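Local structure of hemopexin fold protein CP4 (Vigna unguiculata, 3OYO) at residues Y131-N136 against S169-C174; Y74-N79 against D116-A121; Y17-N22 against P60-S65; T165-G170 against L185-N190. The protein is a seed protein of the hemopexin fold whose function is not settled, and holds a calcium ion near the axis of its four-bladed propeller. All coordinates share one frame; numbering follows the deposited sequence.

Contact 1: residues Y131-N136 against S169-C174; sequences YLFKGN and SGIDAC. With CA (calcium ion), chain C.
Phe133 CG and Ile171 CG1 both stand anti to the carbonyl carbon (chi1 -60° and -58°), and Ile171 then runs on extended (chi2 173°), which sets its terminal methyl over the middle of the Phe133 ring. Ile171 CD1 sits 3.7 Å from the centroid of the Phe133 ring, close to the ring normal, a CH-pi contact in which all six ring carbons share. Cys174 SG reaches the same ring obliquely, 4.0 Å from Phe133 CE2, as a sulfur-aromatic contact. An alanine in place of Phe133 would probably open a gap here, leaving the Ile171 methyl and the Cys174 sulfur without their aromatic partner. No direct hydrogen bond joins the segments; Gly170 CA offers a CA-H...O contact to Gly135 O at 3.2 Å. A water gives its hydrogen to Gly135 O (2.8 Å) and accepts from Ile171 N (3.0 Å). Farther along, Asp172 O binds the calcium ion at 2.5 Å. Phe133 also packs on Ser120 and Phe122 of strand 120-123 and on Tyr138 of strand 137-142, whereas Ile171 and Cys174 lean on Leu185 of strand 182-187, joining two adjacent sheets.

Contact 2: residues Y74-N79 against D116-A121; sequences YVFSGN and DSIDSA. With CA (calcium ion), chain C.
The side-chain contact between Phe76 and Ile118 is a light one: Ile118 CD1 comes obliquely to Phe76 CE1 at 4.1 Å, touching the ring at this one carbon. Closer packing lies at the turn, where Ser117 and Asp116 run beside Gly78 and Asn79. Ser117 CA makes a CA-H...O contact of 3.2 Å with Gly78 O, and Ser117 CB stands 3.4 Å from the same oxygen. Next to it, Asn79 CB rests 3.3 Å from Asp116 O, but Asn79 N is too poorly angled toward that oxygen for a hydrogen bond. A water bridges the backbones, donating to Gly78 O and accepting from Ile118 N at 3.0 Å. Gly78 has a positive phi (56°), a conformation that glycine takes easily.

In the next shell, Asp63 OD2, at the entry to the innermost strand of the same blade, accepts the N-H of Gly78 and holds the turn. Ile118 also packs on Cys64 and Leu132, and the Asp119 carboxylate takes the N-H of Gly135. Asp119 and Ser120 both face Phe133 in a classic beta bulge, at which Asp119 O turns to the calcium ion at 2.4 Å. Backbone carbonyls of Asn5, Asp63 and Asp172 bind the same ion, an arrangement that belongs to the central channel of the four-bladed hemopexin propeller, where the innermost strands of the blades begin.

Contact 3: residues Y17-N22 against P60-S65; sequences YFFAKN and PGIDCS. With CA (calcium ion), chain C.
Lys21 and Asn22 run close beside Pro60 and Gly61, the CA atoms of Asn22 and Gly61 being 4.1 Å apart, and the backbones then diverge until Phe19 and Ile62 must meet through their side chains. Gly61 CA points a hydrogen at Lys21 O, 3.4 Å away and nearly straight (164° at the hydrogen). A beta carbon on Gly61 would collide with that same oxygen, so only glycine suits this spot. No direct hydrogen bond crosses between the segments; one water donates both to Lys21 O (2.8 Å) and to Ile62 O (2.6 Å), tying two carbonyls together.

Where the segments part, Ile62 CD1 lies over one face of the Phe19 ring, displaced toward the rim, 4.0 Å from the ring centroid of Phe19 and 3.7 Å from its CE1. The extended end of Ile62 (chi2 166°) carries the methyl that far. Ser65 OG nears the ring obliquely, 4.3 Å from Phe19 CE2, and makes a weak hydrogen bond with Ala7 O. Asp63 O, beyond Ile62, binds the calcium ion at 2.5 Å. Ile62 packs on Ala6 of strand 6-9 and on Val75 of strand 72-77, bridging the sheets that hold strands 15-20 and 64-67.

Contact 4: residues T165-G170 against L185-N190; sequences TEFESG and LFKGQN
Glu166, Phe167 and Gly170 belong to the loop that leads into strand 173-176, the first strand of the last propeller blade, and Lys187 at the end of strand 182-187 ties that loop to the same blade. The ammonium does so with three bonds. Lys187 NZ donates to Glu166 O at 2.6 Å, nearly along the C=O axis (165°), and to Gly170 O at 2.9 Å, this time from above the carbonyl plane (46° out of it). A water accepts the third bond from Lys187 NZ at 3.0 Å and is also hydrogen-bonded to the Ser169 hydroxyl. The lysine chain bends at chi2 (-67°), which turns it back across the loop carbonyls. A methionine in its place would probably leave the carbonyls of Glu166 and Gly170 without their shared donor and the loop less firmly held.

Two type I turns, Thr165 to Glu168 and Phe167 to Gly170, curl this loop, and Thr165 OG1 accepts from Phe167 N in an ST turn. Facing them, a type II' turn joins Lys187 to Asn190 and closes the hairpin between strands 182-187 and 190-195. The Phe167 ring slots in between: Glu166 CD lies 3.7 Å above the centre of one face, and Leu185 CD1 stands 4.3 Å off the opposite one, toward its rim. Phe167 CE1 is 3.5 Å from Lys187 CB. Glu166 OE2, buried without a polar partner in the model, rests 3.3 Å from Lys187 CB, while Ile209 of strand 205-211 flanks Glu166, Phe167 and Asn190.

In the fold
Contacts 1, 2 and 3 are three versions of one junction: strand 129-134, 72-77 or 15-20 meets the segment entering the next sheet, and each second segment supplies an aspartate carbonyl to the shared calcium ion. The centres of all three lie about 9 Å from the centre of the chain. Each pairs a buried phenylalanine and isoleucine, the methyl over the ring face in contacts 1 and 3 but only oblique in contact 2. Contact 4, about 13 Å out, joins the loop entering the last sheet to that sheet's hairpin, adding a lysine ammonium's direct hydrogen bonds to a buried phenylalanine's packing. Between successive contacts an aspartate carboxylate takes a hairpin glycine N-H, as Asp172 does from Gly188.

Contact 1: residues Y131-N136 against S169-C174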
loop_
_atom_site.group_PDB
_atom_site.type_symbol
_atom_site.label_atom_id
_atom_site.label_comp_id
_atom_site.label_asym_id
_atom_site.label_seq_id
_atom_site.Cartn_x
_atom_site.Cartn_y
_atom_site.Cartn_z
ATOM N N TYR A 131 -5.176 -7.347 -2.379
ATOM C CA TYR A 131 -5.639 -7.544 -1.019
ATOM C C TYR A 131 -5.933 -6.191 -0.404
ATOM O O TYR A 131 -5.065 -5.343 -0.348
ATOM C CB TYR A 131 -4.566 -8.243 -0.191
ATOM C CG TYR A 131 -4.348 -9.690 -0.516
ATOM C CD1 TYR A 131 -5.079 -10.694 0.132
ATOM C CD2 TYR A 131 -3.404 -10.065 -1.473
ATOM C CE1 TYR A 131 -4.868 -12.045 -0.156
ATOM C CE2 TYR A 131 -3.190 -11.424 -1.784
ATOM C CZ TYR A 131 -3.931 -12.402 -1.120
ATOM O OH TYR A 131 -3.714 -13.731 -1.443
ATOM N N LEU A 132 -7.157 -6.012 0.074
ATOM C CA LEU A 132 -7.555 -4.786 0.774
ATOM C C LEU A 132 -7.712 -5.075 2.266
ATOM O O LEU A 132 -8.344 -6.081 2.656
ATOM C CB LEU A 132 -8.875 -4.231 0.197
ATOM C CG LEU A 132 -9.046 -4.076 -1.327
ATOM C CD1 LEU A 132 -10.470 -3.584 -1.625
ATOM C CD2 LEU A 132 -8.021 -3.120 -1.933
ATOM N N PHE A 133 -7.169 -4.206 3.103
ATOM C CA PHE A 133 -7.252 -4.361 4.565
ATOM C C PHE A 133 -7.969 -3.177 5.250
ATOM O O PHE A 133 -7.682 -2.019 4.954
ATOM C CB PHE A 133 -5.848 -4.505 5.170
ATOM C CG PHE A 133 -5.100 -5.676 4.654
ATOM C CD1 PHE A 133 -5.410 -6.974 5.102
ATOM C CD2 PHE A 133 -4.150 -5.516 3.653
ATOM C CE1 PHE A 133 -4.720 -8.082 4.596
ATOM C CE2 PHE A 133 -3.498 -6.592 3.135
ATOM C CZ PHE A 133 -3.748 -7.885 3.610
ATOM N N LYS A 134 -8.904 -3.482 6.156
ATOM C CA LYS A 134 -9.669 -2.426 6.869
ATOM C C LYS A 134 -9.999 -3.016 8.232
ATOM O O LYS A 134 -10.781 -3.937 8.311
ATOM C CB LYS A 134 -10.977 -2.022 6.176
ATOM C CG LYS A 134 -11.853 -1.018 7.002
ATOM C CD LYS A 134 -11.112 0.303 7.332
ATOM C CE LYS A 134 -11.998 1.336 8.063
ATOM N NZ LYS A 134 -13.032 1.870 7.062
ATOM N N GLY A 135 -9.379 -2.475 9.282
ATOM C CA GLY A 135 -9.481 -3.047 10.617
ATOM C C GLY A 135 -8.958 -4.463 10.599
ATOM O O GLY A 135 -7.933 -4.741 9.978
ATOM N N ASN A 136 -9.702 -5.370 11.229
ATOM C CA ASN A 136 -9.313 -6.774 11.308
ATOM C C ASN A 136 -9.868 -7.590 10.131
ATOM O O ASN A 136 -9.817 -8.788 10.138
ATOM C CB ASN A 136 -9.788 -7.349 12.657
ATOM C CG ASN A 136 -11.309 -7.553 12.706
ATOM O OD1 ASN A 136 -12.056 -6.958 11.952
ATOM N ND2 ASN A 136 -11.752 -8.416 13.578
ATOM N N SER A 169 -5.229 -7.177 14.084
ATOM C CA SER A 169 -6.360 -6.245 14.085
ATOM C C SER A 169 -6.181 -5.054 13.117
ATOM O O SER A 169 -6.880 -4.054 13.218
ATOM C CB SER A 169 -6.685 -5.764 15.480
ATOM O OG SER A 169 -5.641 -4.935 15.913
ATOM N N GLY A 170 -5.237 -5.169 12.196
ATOM C CA GLY A 170 -5.027 -4.087 11.261
ATOM C C GLY A 170 -3.628 -3.941 10.743
ATOM O O GLY A 170 -2.639 -4.313 11.405
ATOM N N ILE A 171 -3.555 -3.374 9.534
ATOM C CA ILE A 171 -2.297 -3.150 8.841
ATOM C C ILE A 171 -2.296 -1.693 8.337
ATOM O O ILE A 171 -3.115 -1.334 7.471
ATOM C CB ILE A 171 -2.105 -4.150 7.617
ATOM C CG1 ILE A 171 -2.165 -5.606 8.107
ATOM C CG2 ILE A 171 -0.768 -3.896 6.888
ATOM C CD1 ILE A 171 -2.161 -6.722 7.058
ATOM N N ASP A 172 -1.359 -0.885 8.837
ATOM C CA ASP A 172 -1.252 0.501 8.429
ATOM C C ASP A 172 -0.800 0.711 7.000
ATOM O O ASP A 172 -1.211 1.663 6.373
ATOM C CB ASP A 172 -0.349 1.299 9.368
ATOM C CG ASP A 172 -0.999 1.580 10.687
ATOM O OD1 ASP A 172 -2.198 1.919 10.722
ATOM O OD2 ASP A 172 -0.319 1.495 11.715
ATOM N N ALA A 173 0.090 -0.127 6.489
ATOM C CA ALA A 173 0.547 0.024 5.125
ATOM C C ALA A 173 1.207 -1.259 4.712
ATOM O O ALA A 173 1.583 -2.063 5.586
ATOM C CB ALA A 173 1.533 1.223 4.959
ATOM N N CYS A 174 1.344 -1.457 3.398
ATOM C CA CYS A 174 2.009 -2.653 2.869
ATOM C C CYS A 174 2.215 -2.472 1.397
ATOM O O CYS A 174 1.592 -1.601 0.810
ATOM C CB CYS A 174 1.175 -3.919 3.126
ATOM S SG CYS A 174 -0.578 -3.836 2.763
HETATM CA CA CA C . -2.945 3.478 5.921
HETATM O O HOH W 1 -6.277 -3.180 8.304
#

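Contact 2: residues Y74-N79 against D116-A121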
loop_
_atom_site.group_PDB
_atom_site.type_symbol
_atom_site.label_atom_id
_atom_site.label_comp_id
_atom_site.label_asym_id
_atom_site.label_seq_id
_atom_site.Cartn_x
_atom_site.Cartn_y
_atom_site.Cartn_z
ATOM N N TYR A 74 -3.603 2.677 -7.858
ATOM C CA TYR A 74 -4.800 3.190 -7.217
ATOM C C TYR A 74 -4.324 3.903 -5.923
ATOM O O TYR A 74 -3.457 3.389 -5.239
ATOM C CB TYR A 74 -5.804 2.035 -6.881
ATOM C CG TYR A 74 -6.844 1.856 -7.947
ATOM C CD1 TYR A 74 -7.889 2.786 -8.076
ATOM C CD2 TYR A 74 -6.782 0.788 -8.847
ATOM C CE1 TYR A 74 -8.823 2.654 -9.094
ATOM C CE2 TYR A 74 -7.717 0.669 -9.871
ATOM C CZ TYR A 74 -8.720 1.618 -9.977
ATOM O OH TYR A 74 -9.683 1.534 -10.972
ATOM N N VAL A 75 -4.859 5.088 -5.633
ATOM C CA VAL A 75 -4.508 5.793 -4.402
ATOM C C VAL A 75 -5.786 6.151 -3.650
ATOM O O VAL A 75 -6.864 6.334 -4.230
ATOM C CB VAL A 75 -3.608 7.066 -4.671
ATOM C CG1 VAL A 75 -2.288 6.674 -5.281
ATOM C CG2 VAL A 75 -4.336 8.028 -5.612
ATOM N N PHE A 76 -5.664 6.274 -2.347
ATOM C CA PHE A 76 -6.829 6.584 -1.505
ATOM C C PHE A 76 -6.528 7.647 -0.466
ATOM O O PHE A 76 -5.380 7.932 -0.183
ATOM C CB PHE A 76 -7.336 5.329 -0.803
ATOM C CG PHE A 76 -7.716 4.202 -1.762
ATOM C CD1 PHE A 76 -9.026 3.968 -2.116
ATOM C CD2 PHE A 76 -6.706 3.383 -2.314
ATOM C CE1 PHE A 76 -9.341 2.895 -2.992
ATOM C CE2 PHE A 76 -7.018 2.347 -3.169
ATOM C CZ PHE A 76 -8.332 2.124 -3.513
ATOM N N SER A 77 -7.589 8.238 0.062
ATOM C CA SER A 77 -7.481 9.215 1.132
ATOM C C SER A 77 -8.872 9.296 1.715
ATOM O O SER A 77 -9.800 9.720 1.016
ATOM C CB SER A 77 -7.060 10.572 0.579
ATOM O OG SER A 77 -6.952 11.537 1.632
ATOM N N GLY A 78 -9.047 8.870 2.966
ATOM C CA GLY A 78 -10.404 8.798 3.541
ATOM C C GLY A 78 -11.313 7.940 2.671
ATOM O O GLY A 78 -10.953 6.812 2.282
ATOM N N ASN A 79 -12.474 8.477 2.339
ATOM C CA ASN A 79 -13.472 7.793 1.495
ATOM C C ASN A 79 -13.305 8.116 -0.004
ATOM O O ASN A 79 -14.258 8.015 -0.766
ATOM C CB ASN A 79 -14.921 8.141 1.958
ATOM C CG ASN A 79 -15.372 9.584 1.584
ATOM O OD1 ASN A 79 -16.546 9.804 1.272
ATOM N ND2 ASN A 79 -14.466 10.554 1.650
ATOM N N ASP A 116 -15.954 3.622 3.551
ATOM C CA ASP A 116 -15.522 4.882 4.206
ATOM C C ASP A 116 -14.017 5.166 4.209
ATOM O O ASP A 116 -13.599 6.320 4.368
ATOM C CB ASP A 116 -16.112 5.004 5.610
ATOM C CG ASP A 116 -17.628 5.165 5.585
ATOM O OD1 ASP A 116 -18.160 5.927 4.725
ATOM O OD2 ASP A 116 -18.296 4.510 6.417
ATOM N N SER A 117 -13.217 4.114 4.013
ATOM C CA SER A 117 -11.767 4.204 3.943
ATOM C C SER A 117 -11.186 2.784 3.938
ATOM O O SER A 117 -11.835 1.822 4.347
ATOM C CB SER A 117 -11.183 4.986 5.136
ATOM O OG SER A 117 -11.246 4.211 6.347
ATOM N N ILE A 118 -9.944 2.675 3.488
ATOM C CA ILE A 118 -9.193 1.429 3.438
ATOM C C ILE A 118 -7.841 1.641 4.100
ATOM O O ILE A 118 -7.107 2.561 3.730
ATOM C CB ILE A 118 -8.969 0.957 1.964
ATOM C CG1 ILE A 118 -10.359 0.728 1.349
ATOM C CG2 ILE A 118 -8.161 -0.372 1.981
ATOM C CD1 ILE A 118 -10.432 0.214 -0.085
ATOM N N ASP A 119 -7.536 0.819 5.105
ATOM C CA ASP A 119 -6.256 0.952 5.815
ATOM C C ASP A 119 -5.028 0.779 4.920
ATOM O O ASP A 119 -4.148 1.593 4.958
ATOM C CB ASP A 119 -6.174 -0.057 6.940
ATOM C CG ASP A 119 -7.127 0.274 8.064
ATOM O OD1 ASP A 119 -7.633 1.408 8.107
ATOM O OD2 ASP A 119 -7.393 -0.603 8.873
ATOM N N SER A 120 -4.960 -0.317 4.153
ATOM C CA SER A 120 -3.790 -0.550 3.305
ATOM C C SER A 120 -4.208 -1.616 2.268
ATOM O O SER A 120 -5.352 -2.068 2.264
ATOM C CB SER A 120 -2.574 -1.055 4.142
ATOM O OG SER A 120 -2.998 -2.163 4.923
ATOM N N ALA A 121 -3.289 -1.969 1.386
ATOM C CA ALA A 121 -3.572 -2.941 0.296
ATOM C C ALA A 121 -2.253 -3.266 -0.431
ATOM O O ALA A 121 -1.353 -2.415 -0.511
ATOM C CB ALA A 121 -4.585 -2.304 -0.701
HETATM CA CA CA C . -2.945 3.478 5.921
HETATM O O HOH W 2 -8.939 5.308 2.478
#

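Contact 3: residues Y17-N22 against P60-S65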
loop_
_atom_site.group_PDB
_atom_site.type_symbol
_atom_site.label_atom_id
_atom_site.label_comp_id
_atom_site.label_asym_id
_atom_site.label_seq_id
_atom_site.Cartn_x
_atom_site.Cartn_y
_atom_site.Cartn_z
ATOM N N TYR A 17 7.464 3.728 -3.139
ATOM C CA TYR A 17 6.954 4.989 -2.611
ATOM C C TYR A 17 6.328 4.720 -1.235
ATOM O O TYR A 17 5.465 3.836 -1.072
ATOM C CB TYR A 17 5.923 5.583 -3.562
ATOM C CG TYR A 17 6.461 5.908 -4.945
ATOM C CD1 TYR A 17 7.125 7.124 -5.199
ATOM C CD2 TYR A 17 6.338 4.999 -5.998
ATOM C CE1 TYR A 17 7.607 7.417 -6.468
ATOM C CE2 TYR A 17 6.842 5.273 -7.246
ATOM C CZ TYR A 17 7.472 6.490 -7.489
ATOM O OH TYR A 17 7.988 6.735 -8.774
ATOM N N PHE A 18 6.795 5.469 -0.238
ATOM C CA PHE A 18 6.239 5.445 1.133
ATOM C C PHE A 18 5.592 6.780 1.343
ATOM O O PHE A 18 6.196 7.798 1.025
ATOM C CB PHE A 18 7.349 5.275 2.181
ATOM C CG PHE A 18 7.892 3.848 2.302
ATOM C CD1 PHE A 18 7.176 2.755 1.812
ATOM C CD2 PHE A 18 9.104 3.617 2.935
ATOM C CE1 PHE A 18 7.661 1.461 1.945
ATOM C CE2 PHE A 18 9.606 2.309 3.074
ATOM C CZ PHE A 18 8.898 1.237 2.580
ATOM N N PHE A 19 4.362 6.782 1.871
ATOM C CA PHE A 19 3.625 8.030 2.164
ATOM C C PHE A 19 3.371 8.175 3.664
ATOM O O PHE A 19 3.124 7.182 4.375
ATOM C CB PHE A 19 2.266 8.090 1.391
ATOM C CG PHE A 19 2.421 7.999 -0.105
ATOM C CD1 PHE A 19 2.540 9.156 -0.871
ATOM C CD2 PHE A 19 2.494 6.754 -0.760
ATOM C CE1 PHE A 19 2.728 9.081 -2.265
ATOM C CE2 PHE A 19 2.662 6.679 -2.147
ATOM C CZ PHE A 19 2.767 7.823 -2.896
ATOM N N ALA A 20 3.462 9.412 4.152
ATOM C CA ALA A 20 3.152 9.721 5.538
ATOM C C ALA A 20 2.642 11.169 5.524
ATOM O O ALA A 20 3.335 12.096 5.046
ATOM C CB ALA A 20 4.400 9.562 6.446
ATOM N N LYS A 21 1.429 11.336 6.057
ATOM C CA LYS A 21 0.644 12.591 5.978
ATOM C C LYS A 21 0.559 13.036 4.543
ATOM O O LYS A 21 0.287 12.241 3.662
ATOM C CB LYS A 21 1.322 13.720 6.768
ATOM C CG LYS A 21 1.995 13.342 8.040
ATOM C CD LYS A 21 1.042 13.300 9.191
ATOM C CE LYS A 21 1.876 13.613 10.420
ATOM N NZ LYS A 21 1.421 12.891 11.630
ATOM N N ASN A 22 0.873 14.323 4.324
ATOM C CA ASN A 22 0.878 14.982 3.006
ATOM C C ASN A 22 2.214 14.906 2.259
ATOM O O ASN A 22 2.456 15.693 1.351
ATOM C CB ASN A 22 0.469 16.476 3.223
ATOM C CG ASN A 22 1.528 17.292 4.026
ATOM O OD1 ASN A 22 2.431 16.735 4.660
ATOM N ND2 ASN A 22 1.381 18.621 4.008
ATOM N N PRO A 60 -5.388 15.834 2.974
ATOM C CA PRO A 60 -4.311 15.536 3.925
ATOM C C PRO A 60 -3.263 14.508 3.426
ATOM O O PRO A 60 -2.235 14.344 4.063
ATOM C CB PRO A 60 -5.064 15.001 5.131
ATOM C CG PRO A 60 -6.196 14.240 4.501
ATOM C CD PRO A 60 -6.652 15.204 3.388
ATOM N N GLY A 61 -3.488 13.844 2.299
ATOM C CA GLY A 61 -2.481 12.905 1.791
ATOM C C GLY A 61 -2.990 11.486 1.536
ATOM O O GLY A 61 -4.174 11.189 1.712
ATOM N N ILE A 62 -2.095 10.586 1.152
ATOM C CA ILE A 62 -2.509 9.242 0.772
ATOM C C ILE A 62 -2.406 8.299 1.977
ATOM O O ILE A 62 -1.337 8.203 2.608
ATOM C CB ILE A 62 -1.636 8.764 -0.433
ATOM C CG1 ILE A 62 -1.931 9.633 -1.685
ATOM C CG2 ILE A 62 -1.757 7.224 -0.679
ATOM C CD1 ILE A 62 -0.881 9.472 -2.804
ATOM N N ASP A 63 -3.516 7.618 2.291
ATOM C CA ASP A 63 -3.553 6.691 3.443
ATOM C C ASP A 63 -3.664 5.217 2.991
ATOM O O ASP A 63 -3.861 4.344 3.799
ATOM C CB ASP A 63 -4.739 7.046 4.366
ATOM C CG ASP A 63 -6.092 6.929 3.671
ATOM O OD1 ASP A 63 -6.201 6.361 2.547
ATOM O OD2 ASP A 63 -7.099 7.395 4.264
ATOM N N CYS A 64 -3.563 4.954 1.685
ATOM C CA CYS A 64 -3.648 3.590 1.171
ATOM C C CYS A 64 -3.377 3.671 -0.297
ATOM O O CYS A 64 -3.748 4.637 -0.922
ATOM C CB CYS A 64 -5.030 2.938 1.445
ATOM S SG CYS A 64 -5.246 1.287 0.738
ATOM N N SER A 65 -2.710 2.677 -0.860
ATOM C CA SER A 65 -2.394 2.657 -2.281
ATOM C C SER A 65 -1.921 1.252 -2.690
ATOM O O SER A 65 -1.457 0.489 -1.890
ATOM C CB SER A 65 -1.292 3.688 -2.617
ATOM O OG SER A 65 -0.164 3.430 -1.809
HETATM CA CA CA C . -2.945 3.478 5.921
HETATM O O HOH W 3 -0.889 9.823 4.572
#

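Contact 4: residues T165-G170 against L185-N190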
loop_
_atom_site.group_PDB
_atom_site.type_symbol
_atom_site.label_atom_id
_atom_site.label_comp_id
_atom_site.label_asym_id
_atom_site.label_seq_id
_atom_site.Cartn_x
_atom_site.Cartn_y
_atom_site.Cartn_z
ATOM N N THR A 165 -0.515 -11.658 16.406
ATOM C CA THR A 165 0.494 -10.605 16.242
ATOM C C THR A 165 -0.194 -9.233 16.213
ATOM O O THR A 165 -1.424 -9.145 16.196
ATOM C CB THR A 165 1.250 -10.780 14.916
ATOM O OG1 THR A 165 0.378 -10.399 13.837
ATOM C CG2 THR A 165 1.674 -12.253 14.733
ATOM N N GLU A 166 0.591 -8.169 16.160
ATOM C CA GLU A 166 0.027 -6.818 16.117
ATOM C C GLU A 166 -0.693 -6.465 14.773
ATOM O O GLU A 166 -1.437 -5.515 14.695
ATOM C CB GLU A 166 1.086 -5.794 16.557
ATOM C CG GLU A 166 1.470 -4.784 15.530
ATOM C CD GLU A 166 2.624 -5.223 14.653
ATOM O OE1 GLU A 166 2.675 -6.416 14.327
ATOM O OE2 GLU A 166 3.467 -4.363 14.274
ATOM N N PHE A 167 -0.505 -7.294 13.754
ATOM C CA PHE A 167 -1.166 -7.211 12.448
ATOM C C PHE A 167 -2.566 -7.791 12.423
ATOM O O PHE A 167 -3.350 -7.509 11.509
ATOM C CB PHE A 167 -0.307 -7.933 11.396
ATOM C CG PHE A 167 1.054 -7.337 11.244
ATOM C CD1 PHE A 167 1.227 -6.093 10.630
ATOM C CD2 PHE A 167 2.171 -7.972 11.778
ATOM C CE1 PHE A 167 2.512 -5.515 10.517
ATOM C CE2 PHE A 167 3.464 -7.387 11.695
ATOM C CZ PHE A 167 3.627 -6.156 11.049
ATOM N N GLU A 168 -2.889 -8.603 13.430
ATOM C CA GLU A 168 -4.175 -9.280 13.498
ATOM C C GLU A 168 -5.357 -8.340 13.441
ATOM O O GLU A 168 -6.414 -8.676 12.850
ATOM C CB GLU A 168 -4.251 -10.138 14.781
ATOM C CG GLU A 168 -5.510 -10.981 14.871
ATOM C CD GLU A 168 -5.631 -11.765 16.168
ATOM O OE1 GLU A 168 -6.707 -12.358 16.371
ATOM O OE2 GLU A 168 -4.690 -11.776 16.984
ATOM N N SER A 169 -5.229 -7.177 14.084
ATOM C CA SER A 169 -6.360 -6.245 14.085
ATOM C C SER A 169 -6.181 -5.054 13.117
ATOM O O SER A 169 -6.880 -4.054 13.218
ATOM C CB SER A 169 -6.685 -5.764 15.480
ATOM O OG SER A 169 -5.641 -4.935 15.913
ATOM N N GLY A 170 -5.237 -5.169 12.196
ATOM C CA GLY A 170 -5.027 -4.087 11.261
ATOM C C GLY A 170 -3.628 -3.941 10.743
ATOM O O GLY A 170 -2.639 -4.313 11.405
ATOM N N LEU A 185 4.601 -5.630 5.424
ATOM C CA LEU A 185 3.439 -5.117 6.166
ATOM C C LEU A 185 3.938 -4.129 7.206
ATOM O O LEU A 185 4.984 -4.368 7.819
ATOM C CB LEU A 185 2.660 -6.257 6.866
ATOM C CG LEU A 185 2.338 -7.564 6.118
ATOM C CD1 LEU A 185 1.411 -8.443 6.990
ATOM C CD2 LEU A 185 1.741 -7.297 4.715
ATOM N N PHE A 186 3.212 -3.036 7.412
ATOM C CA PHE A 186 3.676 -1.982 8.351
ATOM C C PHE A 186 2.531 -1.718 9.339
ATOM O O PHE A 186 1.360 -1.673 8.945
ATOM C CB PHE A 186 4.047 -0.690 7.601
ATOM C CG PHE A 186 5.189 -0.840 6.634
ATOM C CD1 PHE A 186 6.519 -0.637 7.048
ATOM C CD2 PHE A 186 4.950 -1.184 5.306
ATOM C CE1 PHE A 186 7.569 -0.765 6.140
ATOM C CE2 PHE A 186 5.995 -1.315 4.401
ATOM C CZ PHE A 186 7.311 -1.100 4.816
ATOM N N LYS A 187 2.861 -1.638 10.629
ATOM C CA LYS A 187 1.872 -1.376 11.678
ATOM C C LYS A 187 2.527 -0.496 12.746
ATOM O O LYS A 187 3.569 -0.852 13.298
ATOM C CB LYS A 187 1.393 -2.684 12.298
ATOM C CG LYS A 187 -0.065 -2.742 12.545
ATOM C CD LYS A 187 -0.544 -1.776 13.613
ATOM C CE LYS A 187 -2.053 -1.866 13.895
ATOM N NZ LYS A 187 -2.542 -3.271 14.100
ATOM N N GLY A 188 1.959 0.674 12.992
ATOM C CA GLY A 188 2.564 1.661 13.914
ATOM C C GLY A 188 3.996 2.005 13.542
ATOM O O GLY A 188 4.234 2.632 12.504
ATOM N N GLN A 189 4.939 1.562 14.379
ATOM C CA GLN A 189 6.367 1.789 14.223
ATOM C C GLN A 189 7.094 0.544 13.695
ATOM O O GLN A 189 8.282 0.612 13.381
ATOM C CB GLN A 189 6.993 2.103 15.585
ATOM C CG GLN A 189 6.483 3.336 16.270
ATOM C CD GLN A 189 7.190 3.599 17.620
ATOM O OE1 GLN A 189 6.874 4.561 18.313
ATOM N NE2 GLN A 189 8.151 2.743 17.978
ATOM N N ASN A 190 6.374 -0.573 13.612
ATOM C CA ASN A 190 6.943 -1.852 13.224
ATOM C C ASN A 190 6.561 -2.343 11.824
ATOM O O ASN A 190 5.654 -1.790 11.189
ATOM C CB ASN A 190 6.498 -2.899 14.267
ATOM C CG ASN A 190 6.985 -2.535 15.657
ATOM O OD1 ASN A 190 8.189 -2.342 15.854
ATOM N ND2 ASN A 190 6.076 -2.422 16.610
HETATM O O HOH W 4 -5.296 -2.547 14.958
#